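Local coordinates for catechol 2,3-dioxygenase (Rhodococcus sp., PDB 2WL9), which probably catalyses the iron-dependent, extradiol ring cleavage of catechols by molecular oxygen in the breakdown of aromatic hydrocarbons, at residues E90-S93 with D94-A98; T161-Y164 with R165-L169; G242-S245 with N246-A249. All coordinates share one frame; numbering follows the deposited sequence.

Contact 1: E90-S93 with D94-A98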
loop_
_atom_site.group_PDB
_atom_site.type_symbol
_atom_site.label_atom_id
_atom_site.label_comp_id
_atom_site.label_asym_id
_atom_site.label_seq_id
_atom_site.Cartn_x
_atom_site.Cartn_y
_atom_site.Cartn_z
ATOM N N GLU C 90 42.875 4.244 22.412
ATOM C CA GLU C 90 42.697 5.060 23.593
ATOM C C GLU C 90 41.226 5.043 23.988
ATOM O O GLU C 90 40.353 5.302 23.157
ATOM C CB GLU C 90 43.179 6.482 23.273
ATOM C CG GLU C 90 42.982 7.517 24.359
ATOM C CD GLU C 90 43.663 8.839 24.032
ATOM O OE1 GLU C 90 44.836 8.834 23.605
ATOM O OE2 GLU C 90 43.032 9.891 24.213
ATOM N N VAL C 91 40.948 4.698 25.243
ATOM C CA VAL C 91 39.588 4.784 25.764
ATOM C C VAL C 91 39.420 6.185 26.337
ATOM O O VAL C 91 40.060 6.531 27.329
ATOM C CB VAL C 91 39.296 3.735 26.868
ATOM C CG1 VAL C 91 37.857 3.893 27.405
ATOM C CG2 VAL C 91 39.518 2.331 26.363
ATOM N N ALA C 92 38.561 6.982 25.707
ATOM C CA ALA C 92 38.382 8.370 26.093
ATOM C C ALA C 92 37.672 8.490 27.434
ATOM O O ALA C 92 36.814 7.672 27.773
ATOM C CB ALA C 92 37.617 9.123 25.028
ATOM N N SER C 93 38.046 9.514 28.193
ATOM C CA SER C 93 37.358 9.848 29.432
ATOM C C SER C 93 36.052 10.586 29.137
ATOM O O SER C 93 35.774 10.955 27.985
ATOM C CB SER C 93 38.246 10.737 30.299
ATOM O OG SER C 93 38.429 12.001 29.678
ATOM N N ASP C 94 35.266 10.826 30.186
ATOM C CA ASP C 94 34.024 11.580 30.043
ATOM C C ASP C 94 34.271 12.991 29.506
ATOM O O ASP C 94 33.467 13.506 28.726
ATOM C CB ASP C 94 33.248 11.635 31.364
ATOM C CG ASP C 94 32.749 10.265 31.822
ATOM O OD1 ASP C 94 32.571 9.343 30.984
ATOM O OD2 ASP C 94 32.531 10.107 33.043
ATOM N N ALA C 95 35.382 13.615 29.905
ATOM C CA ALA C 95 35.731 14.930 29.351
ATOM C C ALA C 95 36.093 14.898 27.855
ATOM O O ALA C 95 35.770 15.840 27.110
ATOM C CB ALA C 95 36.834 15.585 30.155
ATOM N N ASP C 96 36.757 13.825 27.422
ATOM C CA ASP C 96 37.086 13.633 25.998
ATOM C C ASP C 96 35.813 13.415 25.181
ATOM O O ASP C 96 35.678 13.922 24.052
ATOM C CB ASP C 96 38.017 12.427 25.803
ATOM C CG ASP C 96 39.433 12.669 26.321
ATOM O OD1 ASP C 96 39.890 13.825 26.357
ATOM O OD2 ASP C 96 40.100 11.678 26.677
ATOM N N ALA C 97 34.886 12.648 25.756
ATOM C CA ALA C 97 33.606 12.368 25.120
ATOM C C ALA C 97 32.780 13.637 25.025
ATOM O O ALA C 97 32.253 13.953 23.966
ATOM C CB ALA C 97 32.846 11.275 25.869
ATOM N N ALA C 98 32.696 14.377 26.132
ATOM C CA ALA C 98 32.010 15.669 26.153
ATOM C C ALA C 98 32.527 16.640 25.091
ATOM O O ALA C 98 31.749 17.380 24.487
ATOM C CB ALA C 98 32.094 16.298 27.542
#

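Contact 2: T161-Y164 with R165-L169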
loop_
_atom_site.group_PDB
_atom_site.type_symbol
_atom_site.label_atom_id
_atom_site.label_comp_id
_atom_site.label_asym_id
_atom_site.label_seq_id
_atom_site.Cartn_x
_atom_site.Cartn_y
_atom_site.Cartn_z
ATOM N N THR C 161 41.870 -2.081 3.999
ATOM C CA THR C 161 40.657 -2.877 3.803
ATOM C C THR C 161 40.413 -3.806 4.992
ATOM O O THR C 161 39.300 -3.851 5.515
ATOM C CB THR C 161 40.654 -3.658 2.468
ATOM O OG1 THR C 161 41.000 -2.776 1.399
ATOM C CG2 THR C 161 39.272 -4.224 2.193
ATOM N N ARG C 162 41.455 -4.513 5.433
ATOM C CA ARG C 162 41.357 -5.409 6.594
ATOM C C ARG C 162 40.943 -4.671 7.871
ATOM O O ARG C 162 40.095 -5.154 8.628
ATOM C CB ARG C 162 42.676 -6.152 6.841
ATOM C CG ARG C 162 43.108 -7.083 5.721
ATOM C CD ARG C 162 44.348 -7.864 6.118
ATOM N NE ARG C 162 45.004 -8.464 4.957
ATOM C CZ ARG C 162 46.121 -8.005 4.396
ATOM N NH1 ARG C 162 46.737 -6.934 4.882
ATOM N NH2 ARG C 162 46.633 -8.630 3.344
ATOM N N PHE C 163 41.548 -3.505 8.098
ATOM C CA PHE C 163 41.215 -2.662 9.247
ATOM C C PHE C 163 39.733 -2.294 9.248
ATOM O O PHE C 163 39.024 -2.528 10.226
ATOM C CB PHE C 163 42.091 -1.402 9.251
ATOM C CG PHE C 163 41.685 -0.372 10.276
ATOM C CD1 PHE C 163 42.019 -0.539 11.616
ATOM C CD2 PHE C 163 40.987 0.772 9.895
ATOM C CE1 PHE C 163 41.654 0.408 12.566
ATOM C CE2 PHE C 163 40.611 1.731 10.839
ATOM C CZ PHE C 163 40.950 1.548 12.181
ATOM N N TYR C 164 39.266 -1.723 8.147
ATOM C CA TYR C 164 37.877 -1.294 8.064
ATOM C C TYR C 164 36.870 -2.446 8.084
ATOM O O TYR C 164 35.764 -2.268 8.577
ATOM C CB TYR C 164 37.661 -0.324 6.902
ATOM C CG TYR C 164 38.280 1.024 7.189
ATOM C CD1 TYR C 164 37.724 1.876 8.148
ATOM C CD2 TYR C 164 39.433 1.436 6.527
ATOM C CE1 TYR C 164 38.298 3.105 8.435
ATOM C CE2 TYR C 164 40.019 2.668 6.804
ATOM C CZ TYR C 164 39.445 3.494 7.756
ATOM O OH TYR C 164 40.008 4.714 8.029
ATOM N N ARG C 165 37.265 -3.626 7.603
ATOM C CA ARG C 165 36.406 -4.808 7.734
ATOM C C ARG C 165 36.209 -5.175 9.199
ATOM O O ARG C 165 35.109 -5.543 9.603
ATOM C CB ARG C 165 36.940 -5.996 6.935
ATOM C CG ARG C 165 36.752 -5.827 5.446
ATOM C CD ARG C 165 36.856 -7.124 4.668
ATOM N NE ARG C 165 36.724 -6.854 3.235
ATOM C CZ ARG C 165 37.624 -7.176 2.313
ATOM N NH1 ARG C 165 38.738 -7.815 2.650
ATOM N NH2 ARG C 165 37.407 -6.862 1.040
ATOM N N LEU C 166 37.271 -5.044 9.993
ATOM C CA LEU C 166 37.207 -5.298 11.432
ATOM C C LEU C 166 36.217 -4.340 12.098
ATOM O O LEU C 166 35.462 -4.738 12.991
ATOM C CB LEU C 166 38.601 -5.166 12.067
ATOM C CG LEU C 166 38.857 -5.487 13.550
ATOM C CD1 LEU C 166 40.346 -5.602 13.784
ATOM C CD2 LEU C 166 38.292 -4.446 14.500
ATOM N N LEU C 167 36.231 -3.079 11.659
ATOM C CA LEU C 167 35.289 -2.068 12.153
ATOM C C LEU C 167 33.838 -2.401 11.812
ATOM O O LEU C 167 32.920 -1.900 12.455
ATOM C CB LEU C 167 35.663 -0.666 11.642
ATOM C CG LEU C 167 36.355 0.259 12.657
ATOM C CD1 LEU C 167 37.641 -0.342 13.180
ATOM C CD2 LEU C 167 36.617 1.651 12.067
ATOM N N GLY C 168 33.644 -3.262 10.814
ATOM C CA GLY C 168 32.312 -3.661 10.394
ATOM C C GLY C 168 31.867 -3.124 9.044
ATOM O O GLY C 168 30.758 -3.428 8.591
ATOM N N LEU C 169 32.707 -2.321 8.394
ATOM C CA LEU C 169 32.396 -1.897 7.034
ATOM C C LEU C 169 32.585 -3.057 6.067
ATOM O O LEU C 169 33.366 -3.982 6.329
ATOM C CB LEU C 169 33.223 -0.687 6.595
ATOM C CG LEU C 169 32.836 0.627 7.272
ATOM C CD1 LEU C 169 33.975 1.119 8.129
ATOM C CD2 LEU C 169 32.478 1.651 6.217
#

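Contact 3: G242-S245 with N246-A249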
loop_
_atom_site.group_PDB
_atom_site.type_symbol
_atom_site.label_atom_id
_atom_site.label_comp_id
_atom_site.label_asym_id
_atom_site.label_seq_id
_atom_site.Cartn_x
_atom_site.Cartn_y
_atom_site.Cartn_z
ATOM N N GLY C 242 27.661 14.973 -13.120
ATOM C CA GLY C 242 27.551 13.668 -13.759
ATOM C C GLY C 242 27.170 12.561 -12.796
ATOM O O GLY C 242 26.656 12.814 -11.697
ATOM N N LYS C 243 27.425 11.324 -13.217
ATOM C CA LYS C 243 27.066 10.150 -12.435
ATOM C C LYS C 243 28.130 9.072 -12.511
ATOM O O LYS C 243 28.502 8.632 -13.602
ATOM C CB LYS C 243 25.751 9.547 -12.929
ATOM C CG LYS C 243 24.512 10.239 -12.449
ATOM C CD LYS C 243 23.340 9.290 -12.557
ATOM C CE LYS C 243 22.043 9.960 -12.171
ATOM N NZ LYS C 243 20.902 9.118 -12.605
ATOM N N HIS C 244 28.604 8.644 -11.345
ATOM C CA HIS C 244 29.436 7.455 -11.240
ATOM C C HIS C 244 28.547 6.226 -11.429
ATOM O O HIS C 244 27.363 6.254 -11.081
ATOM C CB HIS C 244 30.108 7.388 -9.868
ATOM C CG HIS C 244 30.989 8.556 -9.558
ATOM N ND1 HIS C 244 32.143 8.827 -10.263
ATOM C CD2 HIS C 244 30.900 9.509 -8.599
ATOM C CE1 HIS C 244 32.716 9.908 -9.765
ATOM N NE2 HIS C 244 31.984 10.340 -8.754
ATOM N N SER C 245 29.113 5.149 -11.971
ATOM C CA SER C 245 28.345 3.917 -12.164
ATOM C C SER C 245 28.043 3.187 -10.854
ATOM O O SER C 245 27.094 2.396 -10.785
ATOM C CB SER C 245 29.042 2.980 -13.153
ATOM O OG SER C 245 29.156 3.590 -14.421
ATOM N N ASN C 246 28.830 3.456 -9.813
ATOM C CA ASN C 246 28.622 2.761 -8.547
ATOM C C ASN C 246 27.469 3.299 -7.694
ATOM O O ASN C 246 26.542 2.548 -7.378
ATOM C CB ASN C 246 29.933 2.553 -7.753
ATOM C CG ASN C 246 30.627 3.857 -7.340
ATOM O OD1 ASN C 246 30.308 4.944 -7.809
ATOM N ND2 ASN C 246 31.604 3.730 -6.443
ATOM N N ASP C 247 27.502 4.577 -7.328
ATOM C CA ASP C 247 26.431 5.119 -6.494
ATOM C C ASP C 247 25.258 5.641 -7.318
ATOM O O ASP C 247 24.170 5.835 -6.781
ATOM C CB ASP C 247 26.938 6.186 -5.508
ATOM C CG ASP C 247 27.713 7.312 -6.180
ATOM O OD1 ASP C 247 27.615 7.491 -7.415
ATOM O OD2 ASP C 247 28.427 8.035 -5.449
ATOM N N GLU C 248 25.492 5.853 -8.617
ATOM C CA GLU C 248 24.479 6.408 -9.540
ATOM C C GLU C 248 23.900 7.756 -9.069
ATOM O O GLU C 248 22.786 8.142 -9.433
ATOM C CB GLU C 248 23.386 5.372 -9.865
ATOM C CG GLU C 248 23.950 4.106 -10.530
ATOM C CD GLU C 248 22.899 3.178 -11.133
ATOM O OE1 GLU C 248 21.729 3.584 -11.303
ATOM O OE2 GLU C 248 23.264 2.025 -11.448
ATOM N N ALA C 249 24.685 8.465 -8.265
ATOM C CA ALA C 249 24.305 9.772 -7.733
ATOM C C ALA C 249 24.637 10.892 -8.714
ATOM O O ALA C 249 25.656 10.841 -9.392
ATOM C CB ALA C 249 25.011 10.015 -6.416
HETATM O O HOH W 1 25.397 0.429 -11.655
#

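Contact 1: E90-S93 with D94-A98
Asp96 folds back over Ser93 and Ala92 where the chain turns from strand 90-91 into helix 94-100. Its CB packs on CB of Ala92 at 3.4 Å, a close apolar touch at the foot of the side chain. Asp96 CB also lies 3.5 Å from Ser93 O. CG stands beside the backbone N of Asp96 (chi1 -71°), and this aims the carboxylate back at the start of the helix. There OD2 has two weak links to Ser93. Asp96 OD2 accepts from Ser93 N at 3.3 Å (N-H...O 160°). Asp96 OD2 is also the acceptor of a weak bond from Ser93 OG, at 3.5 Å. OD1 is turned further off.

Ser93 answers from the N-cap position. Its OG is held between the backbone N and the carbonyl carbon (chi1 67°) and accepts a weak bond from Asp96 N at 3.3 Å. The reciprocal pair is a capping box. The first regular helical bond follows, from Ala97 N to Ser93 O at 2.9 Å. Glu90 OE2 comes within 4.2 Å of Asp96 OD2; if both carry charge, this would be mildly unfavourable.

Strand 90-91 is an outermost strand of its sheet within the chain. Glu90 and Ala92 bond through the backbone to Lys107 and Leu105 of strand 104-109. The side chain of Asp96 also touches Lys107 of that strand.

Contact 2: T161-Y164 with R165-L169
Thr161 turns CG2 away from its backbone N, beside the carbonyl carbon, while Arg165 sets CG beside its own N (chi1 -73°) and then runs extended to NE. The two side chains therefore lie alongside each other, one helical turn apart. Thr161 CG2 sits over the centre of one guanidinium face, 3.4 Å from CZ of Arg165. The flat group lies on a methyl, and its polar rim is left for other partners: NH2 bonds to Gly171 O. Thr161 OG1 points elsewhere, to Val157 O.

Phe163 has CG anti to N (chi1 171°), which sends its ring along the helix flank toward Leu167. CD1 of Leu167 rests over one face of the Phe163 ring, toward the rim, in a CH-pi contact 4.3 Å from the ring centroid. The other methyl, Leu167 CD2, lies 4.1 Å from CD1 of Tyr164. Leu167 thus touches both aromatic rings, one with each methyl. Phe163 CD2 lies over the centre of one face of the Tyr164 ring.

Here helix 157-167 ends in a Schellman motif. Gly168 takes a positive phi of 109°, and the chain leaves the helix. The motif's two bonds run from Leu169 N to Tyr164 O at 3.1 Å and from Gly168 N to Arg165 O at 3.0 Å. Gly168 N also bonds weakly to Tyr164 O. The turn also brings the Leu169 side chain alongside that of Tyr164, with CD1 of Leu169 at 3.8 Å from CD1 of Tyr164. Tyr164 OH reaches Asp110 by a hydrogen bond. Trp67 of strand 61-68 packs on Tyr164, Leu167 and Leu169, and Met190 of strand 184-191 packs on Tyr164, Arg165 and Leu169.

Contact 3: G242-S245 with N246-A249
His244 and Glu248 are joined by the direct hydrogen bond of this turn, a weak one from Glu248 N to His244 O at 3.1 Å and 129°. A water makes a second link: it donates to Ser245 O and to Glu248 OE2, at 2.7 Å each. Within the turn, Asp247 OD1 accepts from Ala249 N at 3.2 Å, which makes an Asx turn; the N-H comes from above the carboxylate plane.

Other touches set carbon against oxygen. CB of His244 lies 3.2 Å from Asn246 OD1, and the imidazole and amide planes stand nearly perpendicular, 87° apart. Asp247 OD1 is near the plane of the imidazole, at its edge. Lys243 runs its extended chain past the backbone, with CG 3.3 Å from Ala249 O and CE 3.4 Å from Glu248 O. Its NZ forms a salt bridge with Asp221 of a neighbouring subunit.

His244 NE2 bonds to the hydroxyl of Tyr253, an iron ligand, which places this histidine in the second shell of the metal. The turn connects strand 242-243 to strand 250-255. Strand 242-243 pairs antiparallel with both strand 250-255 and strand 283-284.

How the contacts relate
The three contacts follow one another along the chain and do not touch. Contact 1 lies in the N-terminal VOC range, while contacts 2 and 3 share the later glyoxalase/dioxygenase range. Contact 3 is the one at the active site: the His244 side chain is about 5 Å from the iron, which His149, His212, Tyr253 and Glu263 bind. In contact 2, the Leu169 side chain is about 14 Å from the metal. Contact 1 is at the surface, its centre about 38 Å from that of contact 3, across the chain's centre. The centre of contact 2 is about 23 Å from that of contact 1 and about 24 Å from that of contact 3.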